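Local structure of D-3-phosphoglycerate dehydrogenase oxidoreductase protein (Ralstonia solanacearum, 3GG9) at residues M120-R125 and M272-V277; K30-T35 and A44-V49; R16-F21 and M311-A316; A236-M241 and V262-R267; L321-L324 and D329-A332. The protein probably acts as an NAD-dependent phosphoglycerate dehydrogenase and belongs to the D-isomer specific 2-hydroxyacid dehydrogenase family. All coordinates share one frame; numbering follows the deposited sequence. Where two conformers were deposited one is given.

Contact 1: M120-R125 and M272-V277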
# COMPACT_ATOMS: atom_id res chain seq x y z
N MET A 120 1.44 1.23 -4.66
CA MET A 120 1.75 -0.12 -4.18
C MET A 120 0.49 -0.97 -3.91
O MET A 120 0.44 -2.14 -4.28
CB MET A 120 2.67 -0.03 -2.97
CG MET A 120 3.95 0.70 -3.37
SD MET A 120 5.34 0.29 -2.32
CE MET A 120 5.89 -1.14 -3.26
N ALA A 121 -0.53 -0.35 -3.32
CA ALA A 121 -1.76 -1.06 -2.99
C ALA A 121 -2.41 -1.52 -4.28
O ALA A 121 -2.76 -2.68 -4.39
CB ALA A 121 -2.70 -0.17 -2.17
N ALA A 122 -2.51 -0.63 -5.26
CA ALA A 122 -3.10 -0.97 -6.57
C ALA A 122 -2.27 -1.98 -7.36
O ALA A 122 -2.77 -3.02 -7.79
CB ALA A 122 -3.35 0.32 -7.38
N GLN A 123 -0.97 -1.74 -7.49
CA GLN A 123 -0.16 -2.67 -8.30
C GLN A 123 -0.08 -4.08 -7.73
O GLN A 123 0.19 -5.04 -8.46
CB GLN A 123 1.28 -2.13 -8.51
CG GLN A 123 1.39 -0.95 -9.50
CD GLN A 123 0.77 -1.25 -10.89
OE1 GLN A 123 -0.45 -1.38 -11.04
NE2 GLN A 123 1.62 -1.36 -11.90
N ARG A 124 -0.30 -4.21 -6.42
CA ARG A 124 -0.27 -5.54 -5.81
C ARG A 124 -1.66 -6.05 -5.47
O ARG A 124 -1.79 -7.12 -4.84
CB ARG A 124 0.63 -5.60 -4.57
CG ARG A 124 2.17 -5.52 -4.90
CD ARG A 124 2.62 -6.52 -6.00
NE ARG A 124 2.84 -7.88 -5.48
CZ ARG A 124 4.02 -8.38 -5.13
NH1 ARG A 124 5.13 -7.64 -5.22
NH2 ARG A 124 4.09 -9.63 -4.67
N ARG A 125 -2.66 -5.29 -5.88
CA ARG A 125 -4.10 -5.65 -5.70
C ARG A 125 -4.46 -5.93 -4.25
O ARG A 125 -5.28 -6.79 -3.94
CB ARG A 125 -4.52 -6.78 -6.65
CG ARG A 125 -4.48 -6.39 -8.13
CD ARG A 125 -3.10 -6.58 -8.77
NE ARG A 125 -3.14 -6.47 -10.23
CZ ARG A 125 -2.96 -5.35 -10.94
NH1 ARG A 125 -2.99 -5.41 -12.25
NH2 ARG A 125 -2.72 -4.18 -10.35
N MET A 272 -6.39 0.13 -14.77
CA MET A 272 -6.71 0.31 -13.36
C MET A 272 -6.52 1.77 -12.95
O MET A 272 -5.74 2.50 -13.56
CB MET A 272 -5.85 -0.62 -12.48
CG MET A 272 -6.24 -0.65 -10.96
SD MET A 272 -5.51 -1.95 -9.92
CE MET A 272 -6.29 -3.36 -10.72
N ALA A 273 -7.30 2.18 -11.96
CA ALA A 273 -7.10 3.46 -11.33
C ALA A 273 -7.03 3.39 -9.80
O ALA A 273 -7.57 2.48 -9.18
CB ALA A 273 -8.14 4.44 -11.79
N ALA A 274 -6.34 4.36 -9.21
CA ALA A 274 -6.37 4.54 -7.77
C ALA A 274 -6.59 6.03 -7.52
O ALA A 274 -5.84 6.87 -8.02
CB ALA A 274 -5.07 4.03 -7.11
N ILE A 275 -7.67 6.38 -6.82
CA ILE A 275 -8.03 7.79 -6.65
C ILE A 275 -8.33 8.11 -5.18
O ILE A 275 -8.83 7.27 -4.43
CB ILE A 275 -9.18 8.27 -7.60
CG1 ILE A 275 -10.50 7.56 -7.29
CG2 ILE A 275 -8.83 8.13 -9.12
CD1 ILE A 275 -11.43 8.43 -6.58
N ASP A 276 -8.07 9.35 -4.80
CA ASP A 276 -8.27 9.78 -3.42
C ASP A 276 -9.23 10.97 -3.36
O ASP A 276 -9.58 11.42 -2.31
CB ASP A 276 -6.90 10.12 -2.79
CG ASP A 276 -7.00 10.48 -1.30
OD1 ASP A 276 -7.47 9.64 -0.51
OD2 ASP A 276 -6.57 11.61 -0.92
N VAL A 277 -9.71 11.42 -4.52
CA VAL A 277 -10.43 12.68 -4.58
C VAL A 277 -11.64 12.53 -5.49
O VAL A 277 -11.57 11.87 -6.53
CB VAL A 277 -9.53 13.85 -5.10
CG1 VAL A 277 -8.49 14.23 -4.06
CG2 VAL A 277 -8.86 13.48 -6.45
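Met-272 lays its thioether against both Ala-122 and Arg-125 where helix 109-123 ends on strand 272-275 of the NAD-binding domain. Its methyl CE stands 3.6 Å above one face of the Arg-125 guanidinium, displaced toward the rim, while SD lies 3.6 Å from Arg-125 NH2 and at the same separation from Ala-122 O. With CG anti to the backbone N (chi1 -172°) and a bend at chi3, the chain of Met-272 reaches the last helical turn. Beside it, Ala-122 CB meets Ala-274 CB at 4.1 Å. The guanidinium is held in turn by its own helix end: Arg-125 NH2 donates to Ala-122 O at 2.8 Å, and Arg-125 N reaches that oxygen at 3.0 Å from the other face of the carbonyl plane, part of a Schellman motif with positive phi at Arg-125. Further out, Phe-152 accepts a bond from Arg-125 NH1 through its carbonyl and gives a cation-pi contact, and Arg-124 bonds to Ala-110, Ile-301 and Gly-302 of the second subunit. The buried charge of Arg-125 thus has Ala-122 O in its plane, a second carbonyl oxygen from Phe-152, and a polarisable sulfur close by, which probably eases the cost of burying it.

Contact 2: K30-T35 and A44-V49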
# COMPACT_ATOMS: atom_id res chain seq x y z
N LYS A 30 -16.16 23.88 19.75
CA LYS A 30 -17.02 22.80 19.32
C LYS A 30 -16.45 22.20 18.04
O LYS A 30 -16.18 22.92 17.08
CB LYS A 30 -18.46 23.30 19.10
CG LYS A 30 -19.47 22.20 18.73
CD LYS A 30 -19.54 21.12 19.80
CE LYS A 30 -19.92 19.76 19.22
NZ LYS A 30 -21.39 19.61 19.06
N VAL A 31 -16.25 20.89 18.02
CA VAL A 31 -15.78 20.22 16.82
C VAL A 31 -16.96 19.43 16.27
O VAL A 31 -17.57 18.64 16.99
CB VAL A 31 -14.61 19.26 17.11
CG1 VAL A 31 -14.12 18.62 15.81
CG2 VAL A 31 -13.45 19.98 17.84
N PHE A 32 -17.28 19.65 15.00
CA PHE A 32 -18.33 18.86 14.36
C PHE A 32 -17.71 17.70 13.61
O PHE A 32 -16.60 17.83 13.07
CB PHE A 32 -19.16 19.76 13.42
CG PHE A 32 -19.93 20.82 14.15
CD1 PHE A 32 -19.41 22.10 14.29
CD2 PHE A 32 -21.16 20.52 14.75
CE1 PHE A 32 -20.10 23.09 14.99
CE2 PHE A 32 -21.87 21.50 15.45
CZ PHE A 32 -21.34 22.78 15.58
N ASN A 33 -18.41 16.57 13.60
CA ASN A 33 -17.90 15.33 13.02
C ASN A 33 -18.60 14.91 11.72
O ASN A 33 -18.38 13.81 11.20
CB ASN A 33 -17.95 14.19 14.05
CG ASN A 33 -17.26 14.54 15.35
OD1 ASN A 33 -17.79 14.31 16.42
ND2 ASN A 33 -16.06 15.10 15.25
N ASN A 34 -19.47 15.77 11.21
CA ASN A 34 -20.06 15.55 9.90
C ASN A 34 -20.21 16.85 9.16
O ASN A 34 -19.96 17.92 9.71
CB ASN A 34 -21.38 14.78 9.99
CG ASN A 34 -22.39 15.43 10.93
OD1 ASN A 34 -22.53 16.64 10.97
ND2 ASN A 34 -23.11 14.60 11.68
N THR A 35 -20.59 16.75 7.89
CA THR A 35 -20.64 17.90 7.01
C THR A 35 -22.10 18.24 6.75
O THR A 35 -22.92 17.35 6.57
CB THR A 35 -19.93 17.61 5.66
OG1 THR A 35 -18.57 17.26 5.94
CG2 THR A 35 -19.92 18.82 4.74
N ALA A 44 -27.19 28.00 10.83
CA ALA A 44 -27.78 27.66 12.13
C ALA A 44 -26.81 26.88 13.01
O ALA A 44 -26.81 27.05 14.24
CB ALA A 44 -29.07 26.86 11.94
N ARG A 45 -25.97 26.05 12.39
CA ARG A 45 -25.01 25.26 13.14
C ARG A 45 -23.88 26.12 13.73
O ARG A 45 -23.46 25.89 14.85
CB ARG A 45 -24.45 24.10 12.30
CG ARG A 45 -24.43 22.76 13.04
CD ARG A 45 -25.82 22.12 13.08
NE ARG A 45 -25.85 20.85 13.81
CZ ARG A 45 -26.04 20.73 15.12
NH1 ARG A 45 -26.22 21.80 15.88
NH2 ARG A 45 -26.05 19.52 15.67
N VAL A 46 -23.45 27.15 13.00
CA VAL A 46 -22.36 28.03 13.47
C VAL A 46 -22.80 29.48 13.84
O VAL A 46 -22.00 30.42 13.79
CB VAL A 46 -21.14 28.02 12.50
CG1 VAL A 46 -20.53 26.63 12.42
CG2 VAL A 46 -21.50 28.53 11.10
N ALA A 47 -24.06 29.63 14.24
CA ALA A 47 -24.67 30.95 14.46
C ALA A 47 -23.95 31.81 15.50
O ALA A 47 -23.82 33.03 15.32
CB ALA A 47 -26.15 30.80 14.81
N ASP A 48 -23.46 31.19 16.57
CA ASP A 48 -22.82 31.93 17.66
C ASP A 48 -21.30 32.02 17.58
O ASP A 48 -20.68 32.63 18.45
CB ASP A 48 -23.19 31.32 19.01
CG ASP A 48 -24.69 31.34 19.28
OD1 ASP A 48 -25.34 32.36 18.97
OD2 ASP A 48 -25.20 30.33 19.82
N VAL A 49 -20.68 31.42 16.57
CA VAL A 49 -19.22 31.35 16.60
C VAL A 49 -18.56 32.62 16.09
O VAL A 49 -18.99 33.21 15.12
CB VAL A 49 -18.61 30.03 15.96
CG1 VAL A 49 -19.67 28.94 15.84
CG2 VAL A 49 -17.90 30.28 14.63
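Phe-32 and Arg-45 bring their CA atoms no closer than 9.3 Å, so the end of strand 28-31 and the end of helix 39-45 meet mainly through side chains. The two elements belong to a beta-alpha-beta crossover in the five-stranded parallel sheet: the chain leaves edge strand 28-31, passes through helix 39-45 and returns as strand 51-54, on the far side of strand 4-7. Phe-32 spans the gap, its CG anti to the carbonyl carbon (chi1 -65°). The ring corner CE2 approaches Arg-45 CG at 3.7 Å, and CZ lies 3.8 Å from Arg-45 O. Val-46, the first residue beyond the helix, adds CG1 at 4.4 Å from Phe-32 CE1, and a type I turn from Val-46 to Val-49 then leads toward the next strand. Lys-30 CG stands over one face of the Phe-32 ring, 3.7 Å above its plane and displaced toward the rim, and Leu-8 and Ala-6 also touch this aromatic side chain, while Val-46 packs on Leu-8 and Leu-69. Arg-45 was modelled in two conformers, so the place of its outer chain is less certain. In the one described, ring and guanidinium planes are 55° apart, and Phe-32 CE2 sits 4.2 Å above the centre of the guanidinium of Arg-45.

Contact 3: R16-F21 and M311-A316. With SO4 (sulfate ion), chain E.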
# COMPACT_ATOMS: atom_id res chain seq x y z
N ARG A 16 -9.75 17.11 18.44
CA ARG A 16 -9.78 17.30 19.89
C ARG A 16 -8.76 16.42 20.65
O ARG A 16 -8.47 16.70 21.81
CB ARG A 16 -11.19 17.16 20.47
CG ARG A 16 -11.71 15.73 20.60
CD ARG A 16 -13.07 15.70 21.28
NE ARG A 16 -13.69 14.38 21.16
CZ ARG A 16 -13.50 13.36 21.99
NH1 ARG A 16 -12.69 13.47 23.04
NH2 ARG A 16 -14.11 12.20 21.76
N LYS A 17 -8.20 15.40 20.00
CA LYS A 17 -7.20 14.55 20.66
C LYS A 17 -5.76 14.93 20.32
O LYS A 17 -4.83 14.27 20.78
CB LYS A 17 -7.44 13.10 20.29
CG LYS A 17 -8.82 12.59 20.70
CD LYS A 17 -9.18 11.41 19.84
CE LYS A 17 -10.60 10.98 20.04
NZ LYS A 17 -10.99 10.15 18.88
N LEU A 18 -5.57 15.98 19.53
CA LEU A 18 -4.22 16.38 19.12
C LEU A 18 -3.55 17.05 20.30
O LEU A 18 -4.24 17.69 21.09
CB LEU A 18 -4.27 17.36 17.95
CG LEU A 18 -4.89 16.89 16.61
CD1 LEU A 18 -4.96 18.02 15.64
CD2 LEU A 18 -4.16 15.71 15.97
N ASP A 19 -2.23 16.94 20.41
CA ASP A 19 -1.47 17.69 21.41
C ASP A 19 -1.74 19.19 21.30
O ASP A 19 -1.85 19.87 22.32
CB ASP A 19 0.03 17.46 21.28
CG ASP A 19 0.44 16.02 21.64
OD1 ASP A 19 -0.36 15.27 22.24
OD2 ASP A 19 1.59 15.65 21.31
N CYS A 20 -1.87 19.69 20.07
CA CYS A 20 -2.03 21.12 19.84
C CYS A 20 -3.40 21.68 20.26
O CYS A 20 -3.54 22.88 20.38
CB CYS A 20 -1.71 21.48 18.38
SG CYS A 20 -2.95 20.92 17.19
N PHE A 21 -4.40 20.83 20.46
CA PHE A 21 -5.73 21.28 20.88
C PHE A 21 -5.72 22.13 22.17
O PHE A 21 -6.59 22.99 22.36
CB PHE A 21 -6.66 20.09 21.08
CG PHE A 21 -8.10 20.46 21.11
CD1 PHE A 21 -8.75 20.85 19.94
CD2 PHE A 21 -8.82 20.42 22.30
CE1 PHE A 21 -10.10 21.19 19.96
CE2 PHE A 21 -10.18 20.76 22.33
CZ PHE A 21 -10.82 21.14 21.17
N MET A 311 0.71 19.59 12.78
CA MET A 311 1.28 20.77 12.12
C MET A 311 0.19 21.71 11.59
O MET A 311 0.20 22.90 11.90
CB MET A 311 2.21 20.36 10.95
CG MET A 311 2.87 21.55 10.22
SD MET A 311 3.42 21.20 8.51
CE MET A 311 4.94 20.32 8.85
N TYR A 312 -0.74 21.16 10.82
CA TYR A 312 -1.81 21.96 10.22
C TYR A 312 -2.66 22.73 11.25
O TYR A 312 -2.77 23.94 11.15
CB TYR A 312 -2.69 21.12 9.30
CG TYR A 312 -2.14 20.92 7.89
CD1 TYR A 312 -2.76 21.50 6.79
CD2 TYR A 312 -0.99 20.15 7.66
CE1 TYR A 312 -2.25 21.33 5.50
CE2 TYR A 312 -0.47 19.97 6.37
CZ TYR A 312 -1.12 20.55 5.29
OH TYR A 312 -0.62 20.38 4.01
N PHE A 313 -3.23 22.01 12.22
CA PHE A 313 -4.02 22.63 13.28
C PHE A 313 -3.19 23.45 14.27
O PHE A 313 -3.62 24.51 14.73
CB PHE A 313 -4.84 21.57 14.00
CG PHE A 313 -5.90 20.98 13.10
CD1 PHE A 313 -7.13 21.59 12.99
CD2 PHE A 313 -5.61 19.86 12.32
CE1 PHE A 313 -8.11 21.08 12.15
CE2 PHE A 313 -6.60 19.32 11.44
CZ PHE A 313 -7.84 19.95 11.37
N GLY A 314 -2.00 22.96 14.60
CA GLY A 314 -1.10 23.75 15.45
C GLY A 314 -0.99 25.18 14.91
O GLY A 314 -1.19 26.15 15.65
N ILE A 315 -0.72 25.29 13.61
CA ILE A 315 -0.61 26.58 12.95
C ILE A 315 -1.92 27.35 12.87
O ILE A 315 -1.93 28.54 13.16
CB ILE A 315 0.06 26.46 11.55
CG1 ILE A 315 1.55 26.15 11.72
CG2 ILE A 315 -0.11 27.73 10.72
CD1 ILE A 315 2.20 25.60 10.47
N ALA A 316 -3.02 26.70 12.48
CA ALA A 316 -4.31 27.39 12.43
C ALA A 316 -4.76 27.92 13.81
O ALA A 316 -5.32 29.02 13.90
CB ALA A 316 -5.41 26.51 11.78
S SO4 E . -1.99 22.64 1.49
O1 SO4 E . -2.84 21.95 2.45
O2 SO4 E . -1.83 24.02 1.89
O3 SO4 E . -0.69 21.99 1.47
O4 SO4 E . -2.63 22.55 0.18
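Tyr-312 OH has several polar partners: O3 of a sulfate at 3.0 Å, O1 of the same ion at 3.1 Å, and Ser-107 N, which hydrogen-bonds to it. Sulfate O1 comes in at the ring edge, near the plane of Tyr-312. The ion, probably from the crystallisation liquor, is held further by Arg-80 N and Arg-224 NH2 and so bridges the two domains, consistent with the interdomain cleft where substrates bind in this family. On another side of the helix the loop 16-21 packs close, with the CA atoms of Cys-20 and Gly-314 5.2 Å apart. Cys-20 SG, placed between its backbone N and carbonyl carbon (chi1 72°), lies 3.4 Å from Gly-314 N and 3.8 Å from Phe-313 CB, and Cys-20 CB rests on Gly-314 CA at 3.8 Å. Leu-18 crosses Phe-313 at about a right angle, its CD1 reaching ring atom CD2 at 3.9 Å. The carboxylate of Glu-310 accepts bonds from Asp-19 N and Cys-20 N, fixing the start of the 3-10 turn 19-21 to the helix. The loop between strands 4-7 and 28-31 is thereby joined to helix 306-324, with Phe-313 packed on Val-15, Ile-55 and Thr-78, and Phe-21 on strand 28-31.

Contact 4: A236-M241 and V262-R267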
# COMPACT_ATOMS: atom_id res chain seq x y z
N ALA A 236 -9.38 11.11 -24.32
CA ALA A 236 -8.43 10.77 -25.38
C ALA A 236 -7.06 10.46 -24.76
O ALA A 236 -6.41 9.47 -25.15
CB ALA A 236 -8.31 11.88 -26.42
N ASP A 237 -6.65 11.28 -23.80
CA ASP A 237 -5.39 11.07 -23.06
C ASP A 237 -5.38 9.73 -22.32
O ASP A 237 -4.42 8.97 -22.41
CB ASP A 237 -5.17 12.19 -22.05
CG ASP A 237 -4.93 13.55 -22.71
OD1 ASP A 237 -5.45 14.56 -22.18
OD2 ASP A 237 -4.23 13.60 -23.74
N LEU A 238 -6.42 9.48 -21.53
CA LEU A 238 -6.54 8.22 -20.78
C LEU A 238 -6.62 6.98 -21.68
O LEU A 238 -6.03 5.96 -21.37
CB LEU A 238 -7.76 8.28 -19.85
CG LEU A 238 -7.66 9.28 -18.70
CD1 LEU A 238 -9.01 9.40 -18.02
CD2 LEU A 238 -6.55 8.90 -17.70
N THR A 239 -7.34 7.06 -22.80
CA THR A 239 -7.45 5.89 -23.68
C THR A 239 -6.18 5.64 -24.51
O THR A 239 -6.09 4.65 -25.22
CB THR A 239 -8.73 5.92 -24.56
OG1 THR A 239 -8.79 7.16 -25.26
CG2 THR A 239 -10.00 5.77 -23.69
N ARG A 240 -5.21 6.53 -24.39
CA ARG A 240 -3.87 6.37 -24.94
C ARG A 240 -3.05 5.39 -24.09
O ARG A 240 -2.07 4.79 -24.56
CB ARG A 240 -3.17 7.73 -24.93
CG ARG A 240 -2.18 7.98 -26.03
CD ARG A 240 -2.65 9.04 -27.02
NE ARG A 240 -3.09 10.26 -26.36
CZ ARG A 240 -3.44 11.37 -27.01
NH1 ARG A 240 -3.86 12.44 -26.33
NH2 ARG A 240 -3.38 11.41 -28.33
N MET A 241 -3.46 5.25 -22.82
CA MET A 241 -2.74 4.44 -21.83
C MET A 241 -2.73 2.95 -22.17
O MET A 241 -3.63 2.46 -22.86
CB MET A 241 -3.27 4.69 -20.41
CG MET A 241 -3.01 6.12 -19.86
SD MET A 241 -3.49 6.50 -18.14
CE MET A 241 -2.30 5.53 -17.21
N VAL A 262 -14.29 7.19 -15.58
CA VAL A 262 -15.23 6.08 -15.68
C VAL A 262 -15.27 5.63 -17.14
O VAL A 262 -15.13 4.43 -17.41
CB VAL A 262 -16.64 6.47 -15.18
CG1 VAL A 262 -17.68 5.40 -15.60
CG2 VAL A 262 -16.63 6.67 -13.66
N THR A 263 -15.40 6.59 -18.06
CA THR A 263 -15.47 6.32 -19.49
C THR A 263 -14.24 5.55 -19.96
O THR A 263 -14.38 4.50 -20.58
CB THR A 263 -15.68 7.61 -20.32
OG1 THR A 263 -16.89 8.26 -19.90
CG2 THR A 263 -15.77 7.32 -21.84
N ALA A 264 -13.05 6.02 -19.61
CA ALA A 264 -11.82 5.36 -20.04
C ALA A 264 -11.66 3.96 -19.43
O ALA A 264 -11.25 3.02 -20.13
CB ALA A 264 -10.61 6.23 -19.74
N LEU A 265 -11.98 3.81 -18.14
CA LEU A 265 -11.91 2.49 -17.51
C LEU A 265 -12.84 1.50 -18.19
O LEU A 265 -12.46 0.36 -18.44
CB LEU A 265 -12.18 2.55 -16.00
CG LEU A 265 -11.07 3.13 -15.12
CD1 LEU A 265 -11.59 3.32 -13.72
CD2 LEU A 265 -9.80 2.26 -15.11
N ASN A 266 -14.04 1.96 -18.53
CA ASN A 266 -14.99 1.13 -19.28
C ASN A 266 -14.54 0.78 -20.70
O ASN A 266 -15.03 -0.19 -21.26
CB ASN A 266 -16.38 1.78 -19.29
CG ASN A 266 -17.11 1.60 -17.98
OD1 ASN A 266 -16.78 0.73 -17.17
ND2 ASN A 266 -18.12 2.43 -17.75
N ARG A 267 -13.61 1.54 -21.27
CA ARG A 267 -13.07 1.19 -22.59
C ARG A 267 -11.77 0.36 -22.50
O ARG A 267 -11.24 -0.11 -23.51
CB ARG A 267 -12.93 2.42 -23.51
CG ARG A 267 -14.21 3.27 -23.60
CD ARG A 267 -14.54 3.78 -24.99
NE ARG A 267 -13.83 5.01 -25.38
CZ ARG A 267 -14.39 6.22 -25.50
NH1 ARG A 267 -13.64 7.25 -25.88
NH2 ARG A 267 -15.68 6.41 -25.27
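Two successive crossover helices of the Rossmann-type NAD-binding domain meet here: Leu-238 and Thr-239, at the end of helix 235-238 before strand 246-249, pack on Ala-264 of helix 260-267, which leads to strand 272-275. Ala-264 CB is the focus. Leu-238 CB approaches it at 3.5 Å, a tight carbon-carbon contact, and Leu-238 CD1 follows at 3.9 Å. The methyl Thr-239 CG2 lies 4.0 Å from the same Ala-264 CB. The first torsion of Thr-239 (chi1 53°) separates its two branches: CG2 faces the second helix, while OG1 turns back to bond Val-235 O in its own. Arg-267 extends its chain toward Thr-239 CG2, with NE 4.3 Å away, although this arginine also touches a crystal neighbour. On the other flank Asp-237 OD2 receives Arg-240 NH1 at 2.9 Å, in the guanidinium plane, on the anti side of the carboxylate but tilted 27° from its plane, a salt bridge of one of two modelled Arg-240 conformers. Toward the sheet, Leu-238 and Met-241 touch Phe-247 of strand 246-249. The core of the interface is methyl and methylene carbon, with the arginine chain only at its margin; the polar groups of Thr-239 and Asp-237 bond to Val-235, Thr-234 and Arg-240 instead.

Contact 5: L321-L324 and D329-A332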
# COMPACT_ATOMS: atom_id res chain seq x y z
N LEU A 321 -4.61 32.72 18.04
CA LEU A 321 -3.94 33.32 19.21
C LEU A 321 -3.10 34.55 18.86
O LEU A 321 -3.11 35.53 19.61
CB LEU A 321 -3.08 32.31 19.96
CG LEU A 321 -3.69 30.97 20.41
CD1 LEU A 321 -2.72 30.22 21.30
CD2 LEU A 321 -5.05 31.13 21.11
N ASP A 322 -2.37 34.49 17.74
CA ASP A 322 -1.51 35.59 17.30
C ASP A 322 -2.33 36.81 16.89
O ASP A 322 -1.92 37.93 17.15
CB ASP A 322 -0.63 35.19 16.11
CG ASP A 322 0.47 34.21 16.47
OD1 ASP A 322 0.88 34.09 17.65
OD2 ASP A 322 0.96 33.56 15.53
N ILE A 323 -3.48 36.58 16.25
CA ILE A 323 -4.35 37.69 15.82
C ILE A 323 -4.94 38.42 17.03
O ILE A 323 -4.98 39.65 17.05
CB ILE A 323 -5.43 37.22 14.79
CG1 ILE A 323 -5.05 37.70 13.40
CG2 ILE A 323 -6.81 37.77 15.09
CD1 ILE A 323 -3.99 36.89 12.78
N LEU A 324 -5.35 37.66 18.04
CA LEU A 324 -5.90 38.24 19.27
C LEU A 324 -4.88 39.06 20.06
O LEU A 324 -5.25 39.83 20.94
CB LEU A 324 -6.52 37.16 20.15
CG LEU A 324 -7.72 36.40 19.58
CD1 LEU A 324 -8.04 35.20 20.46
CD2 LEU A 324 -8.94 37.29 19.42
N ASP A 329 0.20 38.92 10.83
CA ASP A 329 0.99 38.37 9.72
C ASP A 329 0.30 37.27 8.92
O ASP A 329 0.52 37.15 7.72
CB ASP A 329 2.34 37.85 10.21
CG ASP A 329 3.22 38.96 10.77
OD1 ASP A 329 2.90 40.15 10.59
OD2 ASP A 329 4.25 38.63 11.40
N SER A 330 -0.55 36.48 9.56
CA SER A 330 -1.21 35.37 8.87
C SER A 330 -2.48 35.76 8.12
O SER A 330 -3.12 34.90 7.50
CB SER A 330 -1.53 34.24 9.84
OG SER A 330 -2.54 34.65 10.75
N VAL A 331 -2.83 37.05 8.16
CA VAL A 331 -4.05 37.53 7.47
C VAL A 331 -3.86 37.50 5.96
O VAL A 331 -2.93 38.10 5.44
CB VAL A 331 -4.54 38.94 7.97
CG1 VAL A 331 -5.86 39.34 7.28
CG2 VAL A 331 -4.78 38.92 9.47
N ALA A 332 -4.74 36.76 5.28
CA ALA A 332 -4.74 36.64 3.83
C ALA A 332 -5.26 37.92 3.18
O ALA A 332 -4.72 38.36 2.16
CB ALA A 332 -5.59 35.45 3.38
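Apolar packing carries the contact, with Ile-323 as its centre: CD1 meets Val-331 CG2 at 4.0 Å and Ile-323 CG1 meets the same methyl at 4.1 Å. The two side chains cross at about a right angle. The CG2 branch of Val-331 is the one that touches, because CG1, anti to the backbone N (chi1 -176°), leaves CG2 beside that nitrogen and facing the helix. The first torsion of Ile-323, -105°, lies away from the staggered positions, and this residue also touches a crystal neighbour, which may bear on its shape. A second kind of encounter sets a polar atom against a methyl: Ser-330 OG, lodged between its backbone N and carbonyl carbon, lies 3.4 Å from Ile-323 CD1, a van der Waals approach. Polar groups nearby pair with residues a few positions away in the sequence, Asp-322 OD1 with Gln-318 NE2 and Asp-329 N with Asn-327 OD1. Backbone bonds complete the account. Ser-330 pairs with Glu-103 and Ala-332 with Val-101, so 329-332 runs antiparallel beside strand 100-102, an outermost strand of the five-stranded sheet. Leu-102 of that strand touches Ile-323, Ser-330 and Val-331 alike, and the end of helix 306-324, the short return segment and strand 100-102 come together around it, while Leu-321 and Leu-324 pack on His-27.

In the fold
From the N terminus, residues 16-21 open the longest loop, which contact 3 closes only at helix 306-324. Contact 2 opens and closes early within it, closing a short strand-to-helix loop in the five-stranded domain, where Val-31 packs on Phe-21 of contact 3. Contact 1 then spans most of the NAD-binding domain and encloses contact 4; Leu-265 CD2 of contact 4 packs on Met-272 and Ala-273 of contact 1. Contact 5 follows in series, sharing helix 306-324 with contact 3. No two loops cross. Contacts 2, 3 and 5 lie in the five-stranded domain and contacts 1 and 4 in the seven-stranded one, with contact 3 bringing the C-terminal helix back to the first domain.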